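Local coordinates for 3-oxoacyl-[acyl-carrier-protein] synthase 2 (Rickettsia rickettsii, PDB 4JGA) that probably catalyses the condensation of malonyl-acyl carrier protein with a growing acyl chain, the elongation step of bacterial fatty acid synthesis, at residues Thr51-Ser56 and Val216-Val221; Ala222-Ala227 and Phe252-Gly257. All blocks are in the same frame, centred on the assembly; numbering follows the deposited sequence.

Contact 1 of 2, residues Thr51-Ser56 and Val216-Val221; sequences TEFDTS and VTPVGV
Phe-53 reaches from the loop between strands 47-49 and 62-64 to the start of helix 218-226, and its ring makes nearly all of the contact. Its CB points at the helix, and with CG between the backbone N and the carbonyl carbon (chi1 57°) the ring lies with one face against Pro-218. At the near end of the ring, CG and CD1 lie against the proline ring, Phe-53 CD1 being 3.8 Å from Pro-218 CG, while CD2 meets Pro-218 CD. That CD stands over the middle of the face, 3.9 Å from the centroid of the Phe-53 ring and 3° off its normal, a CH-pi contact. Farther out, CE1 meets the backbone N and CA of Pro-218. Val-216 O lies at the ring edge, near its plane, 3.3 Å from Phe-53 CE2. Helix 218-226, in the N-terminal family region of the beta-ketoacyl synthase (thiolase clan), begins here with Thr-217 as N-cap: Gly-220 N donates to Thr-217 OG1 at 3.1 Å, and the same hydroxyl also bonds Glu-137 of helix 133-146. The far tip, CZ, lies 3.6 Å from Thr-217 C and touches two methyls, Val-216 CG1 and Val-221 CG2, each 4.2 Å from Phe-53 CZ. Beyond Phe-53 the loop turns through an Asx turn, in which Asp-54 OD1 accepts from Ser-56 N at 2.8 Å and also from Ser-56 OG.

Contact 2 of 2, residues Ala222-Ala227 and Phe252-Gly257; sequences AGFVAA and FVMGEG
Phe-224, on the last turn of helix 218-226, is met by two side chains of the segment that runs into strand 257-265. Phe-252 turns its edge toward the face of the Phe-224 ring in an offset edge-to-face pair, with centroids 5.6 Å apart and planes at 65°. The closest atoms are Phe-252 CZ and Phe-224 CD1, at 3.7 Å. Met-254 takes the other ortho carbon: its methyl CE is 3.7 Å from Phe-224 CD2, and SD lies 4.8 Å from the ring centroid, 55° off the normal, an oblique Met-aromatic contact. The bend at chi3 (67°) folds CE back so that sulfur and methyl both lie near Phe-224 CD2. Within the thiolase-like fold this joins the end of a helix to the lead-in of a strand in the central mixed sheet, and Leu-230 packs on all three side chains. On the looser side, Val-225 points away from the segment and is partly exposed, as is Ala-226, although Ala-226 also packs on Ser-152 of the second subunit. Phe-252, by contrast, is buried and also stacks edge-to-face with His-363.

Contacts 1 and 2 follow one another along helix 218-226: the loop 51-56 packs at its first turn, the segment 252-257 at its last, with centres about 10 Å apart. Met-254 joins them, its SD 3.8 Å from Val-221 CA and its CE 4.1 Å from Gly-220 O, so one side chain of contact 2 also packs on the helical segment of contact 1. Burial grows from contact 1, partly buried with its centre about 22 Å from the centre of the chain, to contact 2, whose centre is about 15 Å from it. The second subunit reaches both, with its Phe-155 on Val-219 and its Ile-156 on Phe-224. The bound potassium ion is about 13 Å from the Phe-252 side chain.

Contact 1 of 2, residues Thr51-Ser56 and Val216-Val221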
loop_
_atom_site.group_PDB
_atom_site.type_symbol
_atom_site.label_atom_id
_atom_site.label_comp_id
_atom_site.label_asym_id
_atom_site.label_seq_id
_atom_site.Cartn_x
_atom_site.Cartn_y
_atom_site.Cartn_z
ATOM N N THR A 51 -25.242 10.117 -11.662
ATOM C CA THR A 51 -26.652 9.758 -11.455
ATOM C C THR A 51 -26.898 8.701 -10.351
ATOM O O THR A 51 -28.005 8.605 -9.867
ATOM C CB THR A 51 -27.263 9.254 -12.768
ATOM O OG1 THR A 51 -26.443 8.206 -13.264
ATOM C CG2 THR A 51 -27.326 10.362 -13.824
ATOM N N GLU A 52 -25.892 7.923 -9.951
ATOM C CA GLU A 52 -26.119 6.812 -9.005
ATOM C C GLU A 52 -26.468 7.277 -7.587
ATOM O O GLU A 52 -26.925 6.477 -6.781
ATOM C CB GLU A 52 -24.872 5.894 -8.914
ATOM N N PHE A 53 -26.230 8.547 -7.264
ATOM C CA PHE A 53 -26.602 9.050 -5.957
ATOM C C PHE A 53 -26.928 10.524 -6.056
ATOM O O PHE A 53 -26.639 11.171 -7.061
ATOM C CB PHE A 53 -25.512 8.766 -4.896
ATOM C CG PHE A 53 -24.154 9.329 -5.237
ATOM C CD1 PHE A 53 -23.823 10.636 -4.926
ATOM C CD2 PHE A 53 -23.206 8.551 -5.877
ATOM C CE1 PHE A 53 -22.567 11.149 -5.241
ATOM C CE2 PHE A 53 -21.942 9.060 -6.185
ATOM C CZ PHE A 53 -21.631 10.365 -5.869
ATOM N N ASP A 54 -27.537 11.034 -5.002
ATOM C CA ASP A 54 -28.055 12.388 -4.973
ATOM C C ASP A 54 -26.933 13.409 -4.848
ATOM O O ASP A 54 -26.198 13.401 -3.880
ATOM C CB ASP A 54 -29.055 12.500 -3.805
ATOM C CG ASP A 54 -29.629 13.891 -3.626
ATOM O OD1 ASP A 54 -29.383 14.811 -4.432
ATOM O OD2 ASP A 54 -30.328 14.058 -2.618
ATOM N N THR A 55 -26.796 14.282 -5.835
ATOM C CA THR A 55 -25.742 15.281 -5.827
ATOM C C THR A 55 -26.290 16.690 -5.637
ATOM O O THR A 55 -25.573 17.661 -5.824
ATOM C CB THR A 55 -24.944 15.276 -7.150
ATOM O OG1 THR A 55 -25.800 15.632 -8.222
ATOM C CG2 THR A 55 -24.319 13.944 -7.423
ATOM N N SER A 56 -27.558 16.815 -5.267
ATOM C CA SER A 56 -28.152 18.129 -5.130
ATOM C C SER A 56 -27.411 19.029 -4.135
ATOM O O SER A 56 -27.442 20.231 -4.315
ATOM C CB SER A 56 -29.620 18.018 -4.729
ATOM O OG SER A 56 -29.729 17.229 -3.571
ATOM N N VAL A 216 -15.923 7.626 -6.549
ATOM C CA VAL A 216 -17.033 8.532 -6.770
ATOM C C VAL A 216 -18.228 8.086 -5.911
ATOM O O VAL A 216 -19.125 7.373 -6.377
ATOM C CB VAL A 216 -17.414 8.637 -8.264
ATOM C CG1 VAL A 216 -18.470 9.715 -8.479
ATOM C CG2 VAL A 216 -16.165 8.935 -9.098
ATOM N N THR A 217 -18.195 8.522 -4.652
ATOM C CA THR A 217 -19.251 8.304 -3.676
ATOM C C THR A 217 -19.578 9.650 -3.031
ATOM O O THR A 217 -18.820 10.640 -3.186
ATOM C CB THR A 217 -18.798 7.305 -2.569
ATOM O OG1 THR A 217 -18.041 8.000 -1.559
ATOM C CG2 THR A 217 -17.943 6.202 -3.169
ATOM N N PRO A 218 -20.684 9.694 -2.255
ATOM C CA PRO A 218 -21.051 10.975 -1.644
ATOM C C PRO A 218 -19.921 11.552 -0.771
ATOM O O PRO A 218 -19.561 12.740 -0.882
ATOM C CB PRO A 218 -22.279 10.600 -0.789
ATOM C CG PRO A 218 -22.901 9.430 -1.497
ATOM C CD PRO A 218 -21.705 8.652 -2.010
ATOM N N VAL A 219 -19.331 10.717 0.062
ATOM C CA VAL A 219 -18.284 11.209 0.978
ATOM C C VAL A 219 -16.967 11.469 0.232
ATOM O O VAL A 219 -16.228 12.395 0.566
ATOM C CB VAL A 219 -18.100 10.293 2.196
ATOM C CG1 VAL A 219 -17.216 9.112 1.867
ATOM C CG2 VAL A 219 -17.486 11.063 3.367
ATOM N N GLY A 220 -16.730 10.709 -0.829
ATOM C CA GLY A 220 -15.572 10.926 -1.702
ATOM C C GLY A 220 -15.601 12.267 -2.425
ATOM O O GLY A 220 -14.628 13.035 -2.385
ATOM N N VAL A 221 -16.703 12.545 -3.107
ATOM C CA VAL A 221 -16.839 13.803 -3.806
ATOM C C VAL A 221 -16.831 14.949 -2.791
ATOM O O VAL A 221 -16.180 15.953 -3.004
ATOM C CB VAL A 221 -18.136 13.853 -4.666
ATOM C CG1 VAL A 221 -18.287 15.208 -5.336
ATOM C CG2 VAL A 221 -18.118 12.730 -5.712
#

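Contact 2 of 2, residues Ala222-Ala227 and Phe252-Gly257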
loop_
_atom_site.group_PDB
_atom_site.type_symbol
_atom_site.label_atom_id
_atom_site.label_comp_id
_atom_site.label_asym_id
_atom_site.label_seq_id
_atom_site.Cartn_x
_atom_site.Cartn_y
_atom_site.Cartn_z
ATOM N N ALA A 222 -17.596 14.802 -1.699
ATOM C CA ALA A 222 -17.630 15.844 -0.664
ATOM C C ALA A 222 -16.211 16.110 -0.140
ATOM O O ALA A 222 -15.815 17.257 0.041
ATOM C CB ALA A 222 -18.540 15.440 0.475
ATOM N N GLY A 223 -15.438 15.043 0.033
ATOM C CA GLY A 223 -14.036 15.148 0.474
ATOM C C GLY A 223 -13.171 15.993 -0.413
ATOM O O GLY A 223 -12.498 16.925 0.044
ATOM N N PHE A 224 -13.238 15.724 -1.707
ATOM C CA PHE A 224 -12.426 16.463 -2.674
ATOM C C PHE A 224 -12.933 17.867 -2.905
ATOM O O PHE A 224 -12.128 18.788 -3.113
ATOM C CB PHE A 224 -12.262 15.673 -3.980
ATOM C CG PHE A 224 -11.265 14.549 -3.870
ATOM C CD1 PHE A 224 -9.912 14.822 -3.849
ATOM C CD2 PHE A 224 -11.676 13.237 -3.715
ATOM C CE1 PHE A 224 -8.993 13.806 -3.719
ATOM C CE2 PHE A 224 -10.759 12.203 -3.592
ATOM C CZ PHE A 224 -9.404 12.490 -3.592
ATOM N N VAL A 225 -14.253 18.064 -2.824
ATOM C CA VAL A 225 -14.792 19.408 -2.886
ATOM C C VAL A 225 -14.242 20.200 -1.710
ATOM O O VAL A 225 -13.801 21.356 -1.881
ATOM C CB VAL A 225 -16.348 19.413 -2.877
ATOM C CG1 VAL A 225 -16.911 20.816 -2.601
ATOM C CG2 VAL A 225 -16.872 18.860 -4.190
ATOM N N ALA A 226 -14.232 19.590 -0.514
ATOM C CA ALA A 226 -13.818 20.325 0.694
ATOM C C ALA A 226 -12.315 20.642 0.656
ATOM O O ALA A 226 -11.899 21.662 1.135
ATOM C CB ALA A 226 -14.175 19.553 1.959
ATOM N N ALA A 227 -11.521 19.771 0.031
ATOM C CA ALA A 227 -10.110 20.054 -0.218
ATOM C C ALA A 227 -9.897 21.076 -1.324
ATOM O O ALA A 227 -8.767 21.366 -1.649
ATOM C CB ALA A 227 -9.394 18.773 -0.576
ATOM N N PHE A 252 -9.526 19.356 -10.884
ATOM C CA PHE A 252 -9.685 18.086 -11.547
ATOM C C PHE A 252 -11.113 17.529 -11.481
ATOM O O PHE A 252 -11.951 18.023 -10.729
ATOM C CB PHE A 252 -8.590 17.056 -11.152
ATOM C CG PHE A 252 -8.655 16.471 -9.757
ATOM C CD1 PHE A 252 -9.515 15.412 -9.455
ATOM C CD2 PHE A 252 -7.701 16.819 -8.810
ATOM C CE1 PHE A 252 -9.514 14.840 -8.213
ATOM C CE2 PHE A 252 -7.690 16.216 -7.553
ATOM C CZ PHE A 252 -8.612 15.233 -7.248
ATOM N N VAL A 253 -11.370 16.545 -12.322
ATOM C CA VAL A 253 -12.631 15.793 -12.331
ATOM C C VAL A 253 -12.281 14.370 -11.875
ATOM O O VAL A 253 -11.350 13.741 -12.413
ATOM C CB VAL A 253 -13.261 15.778 -13.721
ATOM C CG1 VAL A 253 -14.563 14.955 -13.748
ATOM C CG2 VAL A 253 -13.543 17.212 -14.201
ATOM N N MET A 254 -12.967 13.910 -10.840
ATOM C CA MET A 254 -12.759 12.551 -10.367
ATOM C C MET A 254 -13.256 11.521 -11.395
ATOM O O MET A 254 -14.253 11.736 -12.079
ATOM C CB MET A 254 -13.502 12.276 -9.050
ATOM C CG MET A 254 -13.103 13.173 -7.903
ATOM S SD MET A 254 -14.231 12.981 -6.516
ATOM C CE MET A 254 -13.841 11.285 -6.017
ATOM N N GLY A 255 -12.546 10.410 -11.455
ATOM C CA GLY A 255 -12.911 9.269 -12.272
ATOM C C GLY A 255 -12.656 7.930 -11.586
ATOM O O GLY A 255 -12.085 7.853 -10.490
ATOM N N GLU A 256 -13.127 6.872 -12.246
ATOM C CA GLU A 256 -13.065 5.520 -11.694
ATOM C C GLU A 256 -12.607 4.568 -12.792
ATOM O O GLU A 256 -12.823 4.820 -13.968
ATOM C CB GLU A 256 -14.432 5.093 -11.142
ATOM C CG GLU A 256 -15.545 5.176 -12.174
ATOM C CD GLU A 256 -16.851 4.538 -11.754
ATOM O OE1 GLU A 256 -17.724 4.442 -12.633
ATOM O OE2 GLU A 256 -17.003 4.117 -10.577
ATOM N N GLY A 257 -11.975 3.481 -12.369
ATOM C CA GLY A 257 -11.610 2.387 -13.276
ATOM C C GLY A 257 -10.350 1.696 -12.818
ATOM O O GLY A 257 -9.987 1.757 -11.641
#